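Local coordinates for hypothetical protein (Uncultured marine organism, PDB 2OD5) that is of unknown function but probably binds nucleic acid, possibly DNA, at residues 10-13 against 14-17; 36-39 against 40-44. All blocks are in the same frame, centred on the assembly; numbering follows the deposited sequence.

Both contacts are local, and they lie in series along the chain. Contact 1 is two turns near the start of helix 9-23. Contact 2 is the end of helix 31-39 and the loop that leaves it. Their centres are about 13 Å apart, yet their side chains touch. Ile16 CG1 lies 3.8 Å from Met42 SE, and Arg15 NH1 lies 3.9 Å from Met42 CG. Together they pack the first helix against the end of helix 31-39 and its loop, in what is probably a helix-turn-helix type domain. Pentaethylene glycol, probably from the crystallisation liquor, comes within about 4 Å of the Lys12 side chain and about 3 Å of that of Asn39.

Contact 1: residues 10-13 against 14-17; sequences SMKT and VRIR. With EDO (1,2-ethanediol), chain F.
Ile16 N donates to Lys12 O at 2.8 Å. Val14 N bonds likewise to Ser10 O at 2.8 Å. Such i to i+4 bonds define the alpha helix here, and Arg15 to Met11 and Arg17 to Thr13 continue the pattern. The side chains of Lys12, Arg15 and Ile16 gather on one side. Lys12 has CG anti to its backbone N (chi1 -178°), and the rest of the chain is extended. Its CG passes 3.7 Å from Arg15 NH2 and 4.0 Å from Ile16 CD1, so aliphatic carbon meets both neighbours. Lys12 NZ is hydrogen-bonded to Gly45 O and lies 5.5 Å from Arg15 NH2; the Gly45 carbonyl probably eases the nearness of the two like charges. With an alanine here, Gly45 O would probably lose its ammonium donor and Ile16 CD1 part of its cover. Arg15 bends at chi3 (46°), and its NE donates to O2 of a 1,2-ethanediol at 2.6 Å in a bent bond (138°). That oxygen lies at the guanidinium edge. The diol, probably from the crystallisation liquor, also bonds to Glu7 N and Thr8 O, so it links Arg15 to the chain just before the helix. The segments belong to helix 9-23. Ile16 is buried and, with Arg15, packs on Met42 in the loop between helices 31-39 and 48-57, while Lys12 touches His44 of that loop.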
loop_
_atom_site.group_PDB
_atom_site.type_symbol
_atom_site.label_atom_id
_atom_site.label_comp_id
_atom_site.label_asym_id
_atom_site.label_seq_id
_atom_site.Cartn_x
_atom_site.Cartn_y
_atom_site.Cartn_z
ATOM N N SER A 10 -7.578 12.007 -10.843
ATOM C CA SER A 10 -6.907 10.922 -11.559
ATOM C C SER A 10 -5.411 11.187 -11.666
ATOM O O SER A 10 -4.608 10.284 -11.461
ATOM C CB SER A 10 -7.488 10.746 -12.966
ATOM O OG SER A 10 -6.855 11.620 -13.895
HETATM N N MSE A 11 -5.046 12.420 -12.008
HETATM C CA MSE A 11 -3.645 12.823 -12.088
HETATM C C MSE A 11 -2.936 12.614 -10.752
HETATM O O MSE A 11 -1.810 12.127 -10.715
HETATM C CB MSE A 11 -3.515 14.296 -12.496
HETATM C CG MSE A 11 -3.568 14.537 -13.996
HETATM SE SE MSE A 11 -3.848 16.429 -14.475
HETATM C CE MSE A 11 -1.978 17.010 -14.600
ATOM N N LYS A 12 -3.586 13.017 -9.665
ATOM C CA LYS A 12 -3.016 12.828 -8.330
ATOM C C LYS A 12 -2.851 11.340 -8.067
ATOM O O LYS A 12 -1.787 10.896 -7.645
ATOM C CB LYS A 12 -3.898 13.443 -7.244
ATOM C CG LYS A 12 -3.294 13.300 -5.843
ATOM C CD LYS A 12 -4.002 14.191 -4.835
ATOM C CE LYS A 12 -3.528 13.947 -3.410
ATOM N NZ LYS A 12 -4.214 14.860 -2.460
ATOM N N THR A 13 -3.908 10.578 -8.327
ATOM C CA THR A 13 -3.894 9.135 -8.090
ATOM C C THR A 13 -2.783 8.456 -8.892
ATOM O O THR A 13 -2.063 7.617 -8.366
ATOM C CB THR A 13 -5.276 8.487 -8.367
ATOM O OG1 THR A 13 -6.216 8.977 -7.400
ATOM C CG2 THR A 13 -5.215 6.976 -8.249
ATOM N N VAL A 14 -2.618 8.845 -10.145
ATOM C CA VAL A 14 -1.504 8.340 -10.951
ATOM C C VAL A 14 -0.122 8.651 -10.329
ATOM O O VAL A 14 0.793 7.820 -10.343
ATOM C CB VAL A 14 -1.542 8.944 -12.369
ATOM C CG1 VAL A 14 -0.252 8.630 -13.136
ATOM C CG2 VAL A 14 -2.780 8.453 -13.129
ATOM N N ARG A 15 0.031 9.870 -9.832
ATOM C CA ARG A 15 1.261 10.290 -9.170
ATOM C C ARG A 15 1.512 9.439 -7.920
ATOM O O ARG A 15 2.635 9.013 -7.653
ATOM C CB ARG A 15 1.118 11.758 -8.771
ATOM C CG ARG A 15 2.395 12.502 -8.486
ATOM C CD ARG A 15 2.180 14.038 -8.626
ATOM N NE ARG A 15 0.957 14.511 -7.951
ATOM C CZ ARG A 15 0.891 14.978 -6.702
ATOM N NH1 ARG A 15 1.969 15.040 -5.927
ATOM N NH2 ARG A 15 -0.279 15.375 -6.213
ATOM N N ILE A 16 0.454 9.227 -7.155
ATOM C CA ILE A 16 0.517 8.432 -5.919
ATOM C C ILE A 16 0.933 6.996 -6.236
ATOM O O ILE A 16 1.810 6.444 -5.569
ATOM C CB ILE A 16 -0.812 8.452 -5.183
ATOM C CG1 ILE A 16 -1.063 9.850 -4.588
ATOM C CG2 ILE A 16 -0.810 7.463 -4.022
ATOM C CD1 ILE A 16 -2.368 9.979 -3.791
ATOM N N ARG A 17 0.323 6.400 -7.261
ATOM C CA ARG A 17 0.683 5.038 -7.669
ATOM C C ARG A 17 2.144 4.908 -8.004
ATOM O O ARG A 17 2.758 3.915 -7.647
ATOM C CB ARG A 17 -0.107 4.566 -8.876
ATOM C CG ARG A 17 -1.543 4.249 -8.617
ATOM C CD ARG A 17 -2.179 3.800 -9.929
ATOM N NE ARG A 17 -3.481 3.202 -9.714
ATOM C CZ ARG A 17 -4.271 2.758 -10.688
ATOM N NH1 ARG A 17 -3.892 2.853 -11.955
ATOM N NH2 ARG A 17 -5.448 2.210 -10.401
HETATM C C1 EDO F . -2.519 16.624 -8.781
HETATM O O1 EDO F . -3.339 16.389 -9.933
HETATM C C2 EDO F . -1.059 16.647 -9.212
HETATM O O2 EDO F . -0.670 15.381 -9.759
#

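Contact 2: residues 36-39 against 40-44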
loop_
_atom_site.group_PDB
_atom_site.type_symbol
_atom_site.label_atom_id
_atom_site.label_comp_id
_atom_site.label_asym_id
_atom_site.label_seq_id
_atom_site.Cartn_x
_atom_site.Cartn_y
_atom_site.Cartn_z
ATOM N N GLU A 36 3.011 7.097 5.451
ATOM C CA GLU A 36 3.978 8.057 5.948
ATOM C C GLU A 36 4.920 8.509 4.824
ATOM O O GLU A 36 5.229 9.692 4.695
ATOM C CB GLU A 36 4.761 7.502 7.150
ATOM C CG GLU A 36 5.738 8.543 7.734
ATOM C CD GLU A 36 6.466 8.109 9.020
ATOM O OE1 GLU A 36 6.390 6.923 9.391
ATOM O OE2 GLU A 36 7.151 8.973 9.614
ATOM N N HIS A 37 5.346 7.577 3.982
ATOM C CA HIS A 37 6.231 7.903 2.869
ATOM C C HIS A 37 5.576 8.841 1.894
ATOM O O HIS A 37 6.143 9.865 1.524
ATOM C CB HIS A 37 6.644 6.620 2.130
ATOM C CG HIS A 37 7.487 6.906 0.944
ATOM N ND1 HIS A 37 8.771 7.380 1.069
ATOM C CD2 HIS A 37 7.204 6.899 -0.381
ATOM C CE1 HIS A 37 9.269 7.593 -0.140
ATOM N NE2 HIS A 37 8.332 7.329 -1.038
ATOM N N ILE A 38 4.391 8.479 1.423
ATOM C CA ILE A 38 3.603 9.276 0.475
ATOM C C ILE A 38 3.357 10.691 0.995
ATOM O O ILE A 38 3.600 11.705 0.335
ATOM C CB ILE A 38 2.227 8.574 0.247
ATOM C CG1 ILE A 38 2.393 7.308 -0.599
ATOM C CG2 ILE A 38 1.259 9.447 -0.459
ATOM C CD1 ILE A 38 2.993 7.566 -1.969
ATOM N N ASN A 39 2.838 10.744 2.203
ATOM C CA ASN A 39 2.487 12.021 2.780
ATOM C C ASN A 39 3.703 12.908 3.124
ATOM O O ASN A 39 3.546 14.114 3.318
ATOM C CB ASN A 39 1.584 11.831 3.997
ATOM C CG ASN A 39 0.139 11.492 3.617
ATOM O OD1 ASN A 39 -0.200 11.438 2.441
ATOM N ND2 ASN A 39 -0.715 11.279 4.618
ATOM N N SER A 40 4.890 12.314 3.216
ATOM C CA SER A 40 6.126 13.052 3.434
ATOM C C SER A 40 6.676 13.728 2.196
ATOM O O SER A 40 7.581 14.550 2.318
ATOM C CB SER A 40 7.202 12.150 4.050
ATOM O OG SER A 40 7.793 11.347 3.054
ATOM N N THR A 41 6.131 13.429 1.016
ATOM C CA THR A 41 6.697 13.908 -0.248
ATOM C C THR A 41 5.690 14.530 -1.205
ATOM O O THR A 41 5.957 14.621 -2.409
ATOM C CB THR A 41 7.353 12.726 -0.975
ATOM O OG1 THR A 41 6.356 11.729 -1.255
ATOM C CG2 THR A 41 8.438 12.103 -0.075
HETATM N N MSE A 42 4.530 14.927 -0.689
HETATM C CA MSE A 42 3.450 15.521 -1.462
HETATM C C MSE A 42 2.948 16.682 -0.615
HETATM O O MSE A 42 3.066 16.636 0.621
HETATM C CB MSE A 42 2.301 14.521 -1.614
HETATM C CG MSE A 42 2.641 13.369 -2.445
HETATM SE SE MSE A 42 1.079 12.353 -2.732
HETATM C CE MSE A 42 0.823 11.600 -0.989
ATOM N N ARG A 43 2.402 17.704 -1.254
ATOM C CA ARG A 43 1.877 18.867 -0.511
ATOM C C ARG A 43 0.694 18.494 0.394
ATOM O O ARG A 43 0.659 18.881 1.556
ATOM C CB ARG A 43 1.452 19.978 -1.469
ATOM C CG ARG A 43 0.905 21.182 -0.797
ATOM C CD ARG A 43 1.824 21.747 0.284
ATOM N NE ARG A 43 1.309 22.968 0.897
ATOM C CZ ARG A 43 0.524 22.980 1.979
ATOM N NH1 ARG A 43 0.183 21.857 2.562
ATOM N NH2 ARG A 43 0.085 24.120 2.484
ATOM N N HIS A 44 -0.275 17.763 -0.149
ATOM C CA HIS A 44 -1.528 17.476 0.571
ATOM C C HIS A 44 -1.666 16.019 0.942
ATOM O O HIS A 44 -2.165 15.710 2.023
ATOM C CB HIS A 44 -2.727 17.943 -0.231
ATOM C CG HIS A 44 -2.742 19.424 -0.437
ATOM N ND1 HIS A 44 -2.846 20.308 0.613
ATOM C CD2 HIS A 44 -2.543 20.178 -1.547
ATOM C CE1 HIS A 44 -2.802 21.546 0.145
ATOM N NE2 HIS A 44 -2.601 21.492 -1.161
HETATM O O HOH W 1 1.213 15.375 2.210
#
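Met42, a selenomethionine, folds back past the carbonyl oxygen of Ile38, its CG 3.4 Å from Ile38 O, on the face away from the Thr41 donors. CG is placed anti to the carbonyl carbon of Met42 (chi1 -68°). The placing of the terminal methyl beside Ile38 CG2 is doubtful, since the two carbons are modelled too close and Ile38 has two conformers. The same Ile38 O takes two donors from Thr41. Thr41 N reaches it at 3.1 Å and Thr41 OG1 at 3.2 Å, both from the same face, above the carbonyl plane. Ser40 grips the carbonyl before it mainly by its hydroxyl. Its OG stands between its own N and carbonyl carbon (chi1 79°) and donates to His37 O at 2.7 Å. Ser40 N is shared weakly between Glu36 O and His37 O, as the regular helical bonding runs out. This is the C-terminal end of a helix closed by serine and threonine hydroxyls. A water donates to Asn39 O at 2.9 Å and to Met42 O at 2.7 Å, bridging the helix end to the loop. Asn39 OD1 accepts from Thr46 N, further along that loop. Residues 40-44 begin the loop from helix 31-39 to helix 48-57. On helix 9-23, Ile38 packs against Lys19 and Ile20, Met42 rests on Lys19, and His37 stacks with Phe23.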